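Local coordinates for protein pleckstrin homology domain-containing family A member 8 (Homo sapiens, PDB 5KDI) that binds a simple glycosphingolipid in a GLTP-fold domain and probably transfers such lipids between membranes, at residues V35-K40 with A160-K165; T112-G117 with P153-F158. The protein carries 2 engineered substitutions. All coordinates share one frame; numbering follows the deposited sequence. Where two conformers were deposited one is given.

In the fold
From the N terminus, the chain first meets a contact in helix 35-41. Contact 1 joins that helix to the turn leaving helix 155-160, closing a loop of 119 intervening residues, 80 of them helical and none in strands. Contact 2 is nested within this loop: it pairs the end of helix 93-115 with the start of helix 155-160, with 35 residues between its segments. The later segments of the two contacts, 153-158 and 160-165, follow one another almost directly, so the short helix 155-160 is held at its start by contact 2 and just past its end by contact 1. The two centres lie about 13 Å apart, on the same side of the chain's centre.

Contact 1. Residues V35-K40 with A160-K165; sequences VPVLDK and AALTVK. With 6S8 ((~{Z})-~{N}-[(~{E},2~{S},3~{R})-1-[(2~{R},3~{R},4~{S},5~{R},6~{R})-6-(hydroxymethyl)-3,4,5-tris(oxidanyl)oxan-2-yl]oxy-3-oxidanyl-octadec-4-en-2-yl]octadec-9-enamide), chain C.
Val37 and Lys40, one helical turn apart on helix 35-41, both touch the methyl group of Ala161. The Val37 atom CG1 lies 4.0 Å from Ala161 CB, and Lys40 CD approaches that same CB to 3.9 Å. Extended at chi2 and chi3, the lysine chain carries CD and CE alongside Ala161 O, with Lys40 CD 3.8 Å from it, so this outer part of the contact uses the aliphatic stem of an exposed side chain.

The branch of Val37 that does the touching is CG1, opposite the backbone N (chi1 -176°). It also reaches Leu162, whose CB points away from the helix but whose methyl CD2 comes back to 4.0 Å from Val37 CG1. Both methyls then meet the end of the bound glycosphingolipid's acyl chain: atom CAQ of 6S8 is 3.8 Å from Val37 CG1 and 3.9 Å from Leu162 CD2. CAQ is the carbon next to the terminal methyl, which identifies this contact as part of the far wall of the hydrophobic pocket in the all-helical GLTP fold, remote from the sugar. Leu38, on another face of the same helix, reaches both lipid chains through CD2, which is 3.9 Å from acyl atom CAN and 4.0 Å from sphingoid atom C16.

Further out, a type I beta turn from Ala160 to Thr163 turns the Ala161 CB toward the helix, while Leu162 reaches it only with the end of its side chain. Leu162 is tied by a backbone hydrogen bond to Phe3 of the N-terminal segment, and the Phe3 side chain also touches Val37. Helix 35-41 is positioned in turn against helix 47-64, where Leu38 packs on Val49 and Leu53 and Asp39 forms a salt bridge with Lys50.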
loop_
_atom_site.group_PDB
_atom_site.type_symbol
_atom_site.label_atom_id
_atom_site.label_comp_id
_atom_site.label_asym_id
_atom_site.label_seq_id
_atom_site.Cartn_x
_atom_site.Cartn_y
_atom_site.Cartn_z
ATOM N N VAL A 35 5.868 -3.668 5.630
ATOM C CA VAL A 35 7.364 -3.597 5.644
ATOM C C VAL A 35 8.022 -4.832 6.292
ATOM O O VAL A 35 8.923 -5.456 5.673
ATOM C CB VAL A 35 7.840 -2.213 6.187
ATOM C CG1 VAL A 35 9.329 -2.162 6.515
ATOM C CG2 VAL A 35 7.467 -1.117 5.205
ATOM N N PRO A 36 7.540 -5.254 7.467
ATOM C CA PRO A 36 8.132 -6.452 8.076
ATOM C C PRO A 36 7.905 -7.739 7.283
ATOM O O PRO A 36 8.727 -8.654 7.357
ATOM C CB PRO A 36 7.423 -6.539 9.434
ATOM C CG PRO A 36 7.071 -5.128 9.751
ATOM C CD PRO A 36 6.725 -4.502 8.456
ATOM N N VAL A 37 6.810 -7.782 6.529
ATOM C CA VAL A 37 6.582 -8.920 5.651
ATOM C C VAL A 37 7.605 -8.917 4.540
ATOM O O VAL A 37 8.164 -9.968 4.227
ATOM C CB VAL A 37 5.143 -8.999 5.104
ATOM C CG1 VAL A 37 4.951 -10.259 4.265
ATOM C CG2 VAL A 37 4.136 -8.954 6.260
ATOM N N LEU A 38 7.861 -7.742 3.953
ATOM C CA LEU A 38 8.901 -7.633 2.871
ATOM C C LEU A 38 10.250 -8.094 3.431
ATOM O O LEU A 38 11.015 -8.812 2.755
ATOM C CB LEU A 38 9.026 -6.194 2.385
ATOM C CG LEU A 38 7.872 -5.660 1.527
ATOM C CD1 LEU A 38 7.855 -4.098 1.364
ATOM C CD2 LEU A 38 7.874 -6.376 0.169
ATOM N N ASP A 39 10.554 -7.701 4.658
ATOM C CA ASP A 39 11.803 -8.125 5.304
ATOM C C ASP A 39 11.919 -9.613 5.571
ATOM O O ASP A 39 13.020 -10.193 5.471
ATOM C CB ASP A 39 12.062 -7.299 6.587
ATOM C CG ASP A 39 12.550 -5.867 6.292
ATOM O OD1 ASP A 39 13.109 -5.632 5.175
ATOM O OD2 ASP A 39 12.404 -5.000 7.221
ATOM N N LYS A 40 10.777 -10.259 5.849
ATOM C CA LYS A 40 10.747 -11.710 6.029
ATOM C C LYS A 40 11.009 -12.387 4.635
ATOM O O LYS A 40 11.666 -13.402 4.553
ATOM C CB LYS A 40 9.389 -12.191 6.545
ATOM C CG LYS A 40 8.996 -11.915 7.977
ATOM C CD LYS A 40 7.661 -12.610 8.301
ATOM C CE LYS A 40 6.943 -12.057 9.522
ATOM N NZ LYS A 40 7.708 -12.195 10.782
ATOM N N ALA A 160 3.542 -18.482 4.752
ATOM C CA ALA A 160 4.266 -18.612 6.028
ATOM C C ALA A 160 4.625 -17.198 6.621
ATOM O O ALA A 160 4.709 -17.035 7.834
ATOM C CB ALA A 160 5.534 -19.440 5.831
ATOM N N ALA A 161 4.895 -16.215 5.755
ATOM C CA ALA A 161 5.189 -14.853 6.181
ATOM C C ALA A 161 3.951 -14.086 6.677
ATOM O O ALA A 161 4.081 -12.980 7.188
ATOM C CB ALA A 161 5.889 -14.042 5.080
ATOM N N LEU A 162 2.774 -14.676 6.497
ATOM C CA LEU A 162 1.507 -14.042 6.879
ATOM C C LEU A 162 0.830 -14.690 8.094
ATOM O O LEU A 162 -0.308 -14.308 8.450
ATOM C CB LEU A 162 0.548 -14.058 5.718
ATOM C CG LEU A 162 1.113 -13.392 4.450
ATOM C CD1 LEU A 162 0.228 -13.719 3.288
ATOM C CD2 LEU A 162 1.308 -11.910 4.688
ATOM N N THR A 163 1.523 -15.613 8.737
ATOM C CA THR A 163 1.020 -16.258 9.925
ATOM C C THR A 163 1.386 -15.472 11.174
ATOM O O THR A 163 2.393 -14.701 11.231
ATOM C CB THR A 163 1.573 -17.648 10.065
ATOM O OG1 THR A 163 2.971 -17.548 10.229
ATOM C CG2 THR A 163 1.175 -18.605 8.904
ATOM N N VAL A 164 0.524 -15.638 12.169
ATOM C CA VAL A 164 0.702 -15.060 13.491
ATOM C C VAL A 164 1.510 -16.045 14.396
ATOM O O VAL A 164 2.302 -15.598 15.226
ATOM C CB VAL A 164 -0.650 -14.664 14.078
ATOM C CG1 VAL A 164 -0.453 -14.222 15.483
ATOM C CG2 VAL A 164 -1.290 -13.537 13.261
ATOM N N LYS A 165 1.276 -17.357 14.267
ATOM C CA LYS A 165 2.114 -18.407 14.861
ATOM C C LYS A 165 2.649 -19.347 13.784
ATOM O O LYS A 165 1.921 -19.741 12.863
ATOM C CB LYS A 165 1.240 -19.188 15.884
ATOM C CG LYS A 165 2.032 -19.971 16.917
ATOM C CD LYS A 165 1.124 -20.627 17.973
ATOM C CE LYS A 165 0.247 -21.750 17.416
ATOM N NZ LYS A 165 -0.637 -22.381 18.439
HETATM C C1 6S8 C . 9.073 6.148 -7.822
HETATM C C2 6S8 C . 9.004 4.637 -7.853
HETATM N N2 6S8 C . 8.073 4.192 -6.826
HETATM C C3 6S8 C . 10.417 4.046 -7.583
HETATM O O3 6S8 C . 11.296 4.590 -8.591
HETATM C C4 6S8 C . 10.368 2.564 -7.653
HETATM C C5 6S8 C . 10.696 1.816 -6.597
HETATM C C6 6S8 C . 10.704 0.313 -6.546
HETATM C C7 6S8 C . 10.209 -0.441 -7.754
HETATM C C8 6S8 C . 10.824 -1.803 -7.593
HETATM C C9 6S8 C . 9.908 -2.779 -8.237
HETATM C C10 6S8 C . 8.760 -3.057 -7.304
HETATM C C11 6S8 C . 8.764 -4.533 -6.861
HETATM C C12 6S8 C . 7.346 -4.933 -6.492
HETATM C C13 6S8 C . 7.176 -5.600 -5.135
HETATM C C14 6S8 C . 7.593 -7.059 -5.059
HETATM C C15 6S8 C . 6.709 -7.849 -4.081
HETATM C C16 6S8 C . 7.395 -8.731 -3.053
HETATM C C17 6S8 C . 7.020 -10.220 -2.975
HETATM C C18 6S8 C . 5.605 -10.547 -2.521
HETATM C C1A 6S8 C . 8.983 7.921 -6.198
HETATM O O1A 6S8 C . 9.484 6.649 -6.551
HETATM C C2A 6S8 C . 8.988 8.067 -4.701
HETATM O O2A 6S8 C . 8.116 7.064 -4.147
HETATM C C3A 6S8 C . 8.639 9.490 -4.270
HETATM O O3A 6S8 C . 8.810 9.610 -2.876
HETATM C C4A 6S8 C . 9.514 10.476 -5.021
HETATM O O4A 6S8 C . 10.843 10.477 -4.507
HETATM O O5A 6S8 C . 10.440 10.732 -8.655
HETATM C C5M 6S8 C . 9.449 10.205 -6.512
HETATM C C6A 6S8 C . 10.340 11.149 -7.277
HETATM O O6A 6S8 C . 9.872 8.860 -6.760
HETATM C CAA 6S8 C . 7.031 3.416 -7.082
HETATM O OAA 6S8 C . 6.672 3.067 -8.204
HETATM C CAB 6S8 C . 6.247 3.030 -5.864
HETATM C CAC 6S8 C . 7.054 1.751 -5.494
HETATM C CAD 6S8 C . 6.126 0.625 -5.335
HETATM C CAE 6S8 C . 6.251 0.191 -3.902
HETATM C CAF 6S8 C . 5.281 -0.970 -3.751
HETATM C CAG 6S8 C . 4.410 -0.790 -2.495
HETATM C CAH 6S8 C . 4.177 -2.131 -1.790
HETATM C CAI 6S8 C . 3.301 -2.952 -2.690
HETATM C CAJ 6S8 C . 3.442 -4.269 -2.869
HETATM C CAK 6S8 C . 4.456 -5.128 -2.183
HETATM C CAL 6S8 C . 3.779 -6.498 -2.308
HETATM C CAM 6S8 C . 4.247 -7.525 -1.298
HETATM C CAN 6S8 C . 4.003 -7.036 0.099
HETATM C CAO 6S8 C . 3.794 -8.214 1.022
HETATM C CAP 6S8 C . 2.343 -8.573 1.184
HETATM C CAQ 6S8 C . 1.963 -8.693 2.625
HETATM C CAR 6S8 C . 0.575 -8.205 2.751
#

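Contact 2. Residues T112-G117 with P153-F158; sequences TEVKNG and PSYEDF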
loop_
_atom_site.group_PDB
_atom_site.type_symbol
_atom_site.label_atom_id
_atom_site.label_comp_id
_atom_site.label_asym_id
_atom_site.label_seq_id
_atom_site.Cartn_x
_atom_site.Cartn_y
_atom_site.Cartn_z
ATOM N N THR A 112 -5.652 -9.465 -4.403
ATOM C CA THR A 112 -6.902 -9.956 -5.035
ATOM C C THR A 112 -6.656 -11.215 -5.841
ATOM O O THR A 112 -7.427 -12.143 -5.735
ATOM C CB THR A 112 -7.596 -8.854 -5.895
ATOM O OG1 THR A 112 -7.865 -7.704 -5.069
ATOM C CG2 THR A 112 -8.847 -9.349 -6.627
ATOM N N GLU A 113 -5.576 -11.272 -6.629
ATOM C CA GLU A 113 -5.226 -12.500 -7.355
ATOM C C GLU A 113 -5.067 -13.664 -6.383
ATOM O O GLU A 113 -5.578 -14.758 -6.619
ATOM C CB GLU A 113 -3.918 -12.329 -8.134
ATOM C CG GLU A 113 -4.017 -11.486 -9.357
ATOM C CD GLU A 113 -4.152 -12.272 -10.659
ATOM O OE1 GLU A 113 -3.809 -13.494 -10.760
ATOM O OE2 GLU A 113 -4.644 -11.647 -11.586
ATOM N N VAL A 114 -4.275 -13.446 -5.337
ATOM C CA VAL A 114 -4.101 -14.468 -4.272
ATOM C C VAL A 114 -5.406 -14.906 -3.619
ATOM O O VAL A 114 -5.645 -16.104 -3.467
ATOM C CB VAL A 114 -3.081 -14.044 -3.183
ATOM C CG1 VAL A 114 -3.013 -15.160 -2.123
ATOM C CG2 VAL A 114 -1.696 -13.796 -3.845
ATOM N N LYS A 115 -6.248 -13.957 -3.263
ATOM C CA LYS A 115 -7.538 -14.249 -2.641
ATOM C C LYS A 115 -8.439 -15.083 -3.552
ATOM O O LYS A 115 -9.217 -15.889 -3.061
ATOM C CB LYS A 115 -8.267 -12.970 -2.279
ATOM C CG LYS A 115 -9.592 -13.182 -1.567
ATOM C CD LYS A 115 -10.421 -11.960 -1.392
ATOM C CE LYS A 115 -11.873 -12.277 -1.005
ATOM N NZ LYS A 115 -12.124 -13.618 -0.406
ATOM N N ASN A 116 -8.358 -14.850 -4.862
ATOM C CA ASN A 116 -9.198 -15.507 -5.847
ATOM C C ASN A 116 -8.575 -16.859 -6.295
ATOM O O ASN A 116 -9.044 -17.533 -7.200
ATOM C CB ASN A 116 -9.448 -14.580 -7.077
ATOM C CG ASN A 116 -10.315 -13.366 -6.781
ATOM O OD1 ASN A 116 -11.072 -13.300 -5.780
ATOM N ND2 ASN A 116 -10.200 -12.354 -7.682
ATOM N N GLY A 117 -7.506 -17.259 -5.618
ATOM C CA GLY A 117 -6.968 -18.595 -5.712
ATOM C C GLY A 117 -5.731 -18.778 -6.545
ATOM O O GLY A 117 -5.386 -19.902 -6.863
ATOM N N PRO A 153 8.676 -15.155 -3.724
ATOM C CA PRO A 153 8.604 -16.362 -2.924
ATOM C C PRO A 153 7.681 -17.462 -3.488
ATOM O O PRO A 153 6.804 -17.161 -4.280
ATOM C CB PRO A 153 8.027 -15.854 -1.606
ATOM C CG PRO A 153 7.157 -14.694 -1.992
ATOM C CD PRO A 153 7.984 -14.034 -3.094
ATOM N N SER A 154 7.945 -18.730 -3.129
ATOM C CA SER A 154 6.945 -19.772 -3.308
ATOM C C SER A 154 5.658 -19.388 -2.593
ATOM O O SER A 154 5.654 -18.580 -1.668
ATOM C CB SER A 154 7.396 -21.119 -2.763
ATOM O OG SER A 154 7.732 -21.075 -1.374
ATOM N N TYR A 155 4.557 -19.950 -3.042
ATOM C CA TYR A 155 3.290 -19.784 -2.335
ATOM C C TYR A 155 3.441 -20.139 -0.823
ATOM O O TYR A 155 3.019 -19.384 0.043
ATOM C CB TYR A 155 2.153 -20.583 -2.975
ATOM C CG TYR A 155 0.827 -20.354 -2.297
ATOM C CD1 TYR A 155 0.063 -19.263 -2.612
ATOM C CD2 TYR A 155 0.362 -21.210 -1.280
ATOM C CE1 TYR A 155 -1.160 -19.056 -2.005
ATOM C CE2 TYR A 155 -0.844 -20.977 -0.622
ATOM C CZ TYR A 155 -1.597 -19.904 -0.998
ATOM O OH TYR A 155 -2.795 -19.654 -0.363
ATOM N N GLU A 156 4.043 -21.288 -0.509
ATOM C CA GLU A 156 4.232 -21.685 0.879
ATOM C C GLU A 156 5.041 -20.680 1.728
ATOM O O GLU A 156 4.706 -20.435 2.862
ATOM C CB GLU A 156 4.866 -23.058 0.958
ATOM C CG GLU A 156 4.969 -23.551 2.384
ATOM C CD GLU A 156 5.327 -25.024 2.498
ATOM O OE1 GLU A 156 5.389 -25.737 1.459
ATOM O OE2 GLU A 156 5.539 -25.469 3.651
ATOM N N ASP A 157 6.120 -20.142 1.181
ATOM C CA ASP A 157 6.924 -19.155 1.886
ATOM C C ASP A 157 6.147 -17.876 2.041
ATOM O O ASP A 157 6.298 -17.172 3.080
ATOM C CB ASP A 157 8.282 -18.883 1.177
ATOM C CG ASP A 157 9.306 -19.994 1.417
ATOM O OD1 ASP A 157 9.010 -20.972 2.157
ATOM O OD2 ASP A 157 10.411 -19.896 0.841
ATOM N N PHE A 158 5.350 -17.526 1.010
ATOM C CA PHE A 158 4.527 -16.350 1.086
ATOM C C PHE A 158 3.499 -16.454 2.237
ATOM O O PHE A 158 3.454 -15.622 3.112
ATOM C CB PHE A 158 3.804 -16.113 -0.241
ATOM C CG PHE A 158 2.882 -14.942 -0.209
ATOM C CD1 PHE A 158 3.379 -13.645 -0.143
ATOM C CD2 PHE A 158 1.514 -15.130 -0.293
ATOM C CE1 PHE A 158 2.530 -12.542 -0.111
ATOM C CE2 PHE A 158 0.652 -14.026 -0.300
ATOM C CZ PHE A 158 1.152 -12.744 -0.174
#
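One methyl of Val114 meets two aromatic rings, those of Tyr155 and Phe158. The atom concerned is CG1, placed anti to the backbone N. It sits at the edge of the Tyr155 ring, near the ring plane, 4.3 Å from CE1. Toward Phe158 its approach is oblique, and the nearest ring atom, CE2, is 4.2 Å away.

Tyr155 and Phe158 lie three residues apart on helix 155-160, and in both CG lies anti to N, which sends the two rings from one side of the helix toward Val114. The ring planes are nonetheless turned well apart, by about 50°. The backbones stay distant, with 9.3 Å between the CA atoms of Val114 and Tyr155, so side chains alone bridge the gap and the contact is wholly apolar.

Both segments have defined helix ends. Ser154 is the N-cap of helix 155-160, its OG accepting from Asp157 N at 3.2 Å with an N-H...O angle of 158°. Helix 93-115 finishes in a Schellman motif: Gly117, with positive phi, is the C-prime residue, Gly117 N bonds to Val114 O at 3.1 Å, and Glu118 N bonds to Glu113 O.

Around these side chains, Ile121 of helix 121-131 touches both aromatic residues, Lys119 makes a cation-pi contact with Tyr155, and Phe110 meets the Phe158 ring with planes at about 70°. Phe158 also comes about 4 Å from the bound glycosphingolipid, and Pro153, a lipid-pocket residue, touches the same lipid. Val114 meets Phe158 from a different side and so backs this wall of the GLTP-fold lipid pocket.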